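Local coordinates for hemolysin (Enterococcus faecalis, PDB 2R2Z), which is of uncertain function, probably binding flavin adenine dinucleotide as part of a longer membrane protein, and binds zinc through this transporter-associated domain, at residues A[60-65]-A[73-78]. Residues are numbered along the deposited sequence; the frame is centred on the assembly and turned at random.
With ZN (zinc ion), chain C.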
loop_
_atom_site.group_PDB
_atom_site.type_symbol
_atom_site.label_atom_id
_atom_site.label_comp_id
_atom_site.label_asym_id
_atom_site.label_seq_id
_atom_site.Cartn_x
_atom_site.Cartn_y
_atom_site.Cartn_z
ATOM N N GLY A 60 14.934 -1.962 3.149
ATOM C CA GLY A 60 15.576 -1.850 1.853
ATOM C C GLY A 60 15.044 -2.822 0.813
ATOM O O GLY A 60 15.359 -2.681 -0.361
ATOM N N GLU A 61 14.251 -3.802 1.245
ATOM C CA GLU A 61 13.655 -4.768 0.313
ATOM C C GLU A 61 12.274 -4.281 -0.081
ATOM O O GLU A 61 11.477 -3.890 0.794
ATOM C CB GLU A 61 13.503 -6.094 1.018
ATOM C CG GLU A 61 13.318 -7.267 0.122
ATOM C CD GLU A 61 13.475 -8.563 0.891
ATOM O OE1 GLU A 61 13.346 -8.552 2.159
ATOM O OE2 GLU A 61 13.740 -9.594 0.222
ATOM N N LYS A 62 11.975 -4.328 -1.378
ATOM C CA LYS A 62 10.773 -3.674 -1.910
ATOM C C LYS A 62 9.906 -4.626 -2.742
ATOM O O LYS A 62 9.720 -4.436 -3.950
ATOM C CB LYS A 62 11.171 -2.430 -2.706
ATOM C CG LYS A 62 11.966 -1.417 -1.895
ATOM C CD LYS A 62 12.185 -0.153 -2.681
ATOM C CE LYS A 62 12.976 0.864 -1.868
ATOM N NZ LYS A 62 13.299 2.052 -2.714
ATOM N N PRO A 63 9.336 -5.650 -2.091
ATOM C CA PRO A 63 8.452 -6.552 -2.811
ATOM C C PRO A 63 7.131 -5.873 -3.136
ATOM O O PRO A 63 6.768 -4.863 -2.522
ATOM C CB PRO A 63 8.237 -7.682 -1.814
ATOM C CG PRO A 63 8.336 -7.016 -0.490
ATOM C CD PRO A 63 9.459 -6.018 -0.668
ATOM N N SER A 64 6.403 -6.473 -4.071
ATOM C CA SER A 64 5.126 -5.930 -4.484
ATOM C C SER A 64 4.030 -6.982 -4.491
ATOM O O SER A 64 4.279 -8.199 -4.518
ATOM C CB SER A 64 5.239 -5.299 -5.864
ATOM O OG SER A 64 5.591 -6.276 -6.820
ATOM N N PHE A 65 2.799 -6.493 -4.438
ATOM C CA PHE A 65 1.592 -7.298 -4.529
ATOM C C PHE A 65 0.694 -6.620 -5.550
ATOM O O PHE A 65 0.431 -5.414 -5.459
ATOM C CB PHE A 65 0.890 -7.364 -3.175
ATOM C CG PHE A 65 -0.388 -8.141 -3.206
ATOM C CD1 PHE A 65 -0.376 -9.532 -3.351
ATOM C CD2 PHE A 65 -1.606 -7.493 -3.084
ATOM C CE1 PHE A 65 -1.563 -10.265 -3.383
ATOM C CE2 PHE A 65 -2.794 -8.208 -3.105
ATOM C CZ PHE A 65 -2.767 -9.598 -3.257
ATOM N N THR A 73 3.691 -1.624 -3.579
ATOM C CA THR A 73 5.075 -1.974 -3.280
ATOM C C THR A 73 5.418 -1.481 -1.895
ATOM O O THR A 73 5.019 -0.390 -1.494
ATOM C CB THR A 73 6.034 -1.340 -4.314
ATOM O OG1 THR A 73 5.681 -1.807 -5.620
ATOM C CG2 THR A 73 7.486 -1.689 -4.018
ATOM N N ALA A 74 6.175 -2.272 -1.143
ATOM C CA ALA A 74 6.633 -1.850 0.169
ATOM C C ALA A 74 7.814 -0.918 -0.047
ATOM O O ALA A 74 8.949 -1.384 -0.253
ATOM C CB ALA A 74 7.052 -3.081 0.988
ATOM N N GLU A 75 7.572 0.387 0.022
ATOM C CA GLU A 75 8.585 1.363 -0.346
ATOM C C GLU A 75 9.557 1.680 0.774
ATOM O O GLU A 75 10.743 1.874 0.525
ATOM C CB GLU A 75 7.918 2.638 -0.848
ATOM C CG GLU A 75 8.878 3.543 -1.573
ATOM C CD GLU A 75 9.512 2.880 -2.808
ATOM O OE1 GLU A 75 8.912 1.985 -3.464
ATOM O OE2 GLU A 75 10.632 3.249 -3.128
ATOM N N GLU A 76 9.045 1.769 2.002
ATOM C CA GLU A 76 9.874 2.121 3.153
ATOM C C GLU A 76 9.433 1.366 4.374
ATOM O O GLU A 76 8.283 1.506 4.817
ATOM C CB GLU A 76 9.824 3.627 3.438
ATOM C CG GLU A 76 10.814 4.033 4.508
ATOM C CD GLU A 76 10.850 5.520 4.796
ATOM O OE1 GLU A 76 10.028 6.279 4.239
ATOM O OE2 GLU A 76 11.719 5.931 5.604
HETATM N N MSE A 77 10.378 0.613 4.935
HETATM C CA MSE A 77 10.214 -0.076 6.223
HETATM C C MSE A 77 10.943 0.693 7.305
HETATM O O MSE A 77 12.017 1.253 7.059
HETATM C CB MSE A 77 10.829 -1.476 6.185
HETATM C CG MSE A 77 10.296 -2.373 5.091
HETATM SE SE MSE A 77 8.408 -2.758 5.264
HETATM C CE MSE A 77 8.462 -3.655 7.010
ATOM N N GLU A 78 10.354 0.721 8.491
ATOM C CA GLU A 78 11.054 1.198 9.684
ATOM C C GLU A 78 11.022 0.037 10.659
ATOM O O GLU A 78 10.010 -0.203 11.318
ATOM C CB GLU A 78 10.397 2.465 10.260
ATOM C CG GLU A 78 11.092 3.027 11.519
ATOM C CD GLU A 78 10.611 4.417 11.902
ATOM O OE1 GLU A 78 10.755 5.340 11.071
ATOM O OE2 GLU A 78 10.095 4.584 13.033
HETATM ZN ZN ZN C . 14.343 -11.411 1.045
HETATM O O HOH W 1 12.686 -0.163 3.300
HETATM O O HOH W 2 10.859 -1.466 1.781
HETATM O O HOH W 3 14.863 -10.550 2.791
HETATM O O HOH W 4 12.251 -11.506 1.651
#
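Ser64 and Thr73 form an antiparallel non-hydrogen-bonded pair in the beta hairpin of strands 64-67 and 70-78, at one border of the domain's antiparallel sheet; their CA atoms are 4.1 Å apart. Next to this pair, Ala74 N donates to Pro63 O at 3.0 Å, with 168° at the hydrogen and the donor almost in line with the carbonyl. The CA-H of Thr73 also approaches Pro63 O, so this oxygen takes one N-H hydrogen bond and one weaker CA-H...O contact. With chi1 at -59°, Thr73 sets OG1 beside its backbone N and CG2 opposite that N, and the CG2 methyl packs in van der Waals contact on Lys62 O (3.5 Å).

Toward Gly60 the backbones separate and water replaces direct bonding. One water donates to both Glu61 O (2.7 Å) and Ala74 O, while another accepts from Gly60 N and Met77 N, so four backbone polar groups are satisfied by two waters. Ala74 O additionally receives the CA-H of Lys62.

The extended Lys62 side chain passes over Ala74 O and crosses Glu75 at a slant, ending in a salt bridge of 3.0 Å between Lys62 NZ and Glu75 OE2. The ammonium meets that oxygen from above the carboxylate plane, 47° out of it. Arg86 on strand 81-89 binds Glu75 OE1, so both carboxylate oxygens have cationic partners. Glu75 and Glu76 form a classic beta bulge opposite Val84.

Glu61 points its carboxylate to a zinc ion. Its OE1 accepts from Asp58 N and from a zinc-bound water, whereas Glu61 OE2 ligates the zinc directly at 2.1 Å.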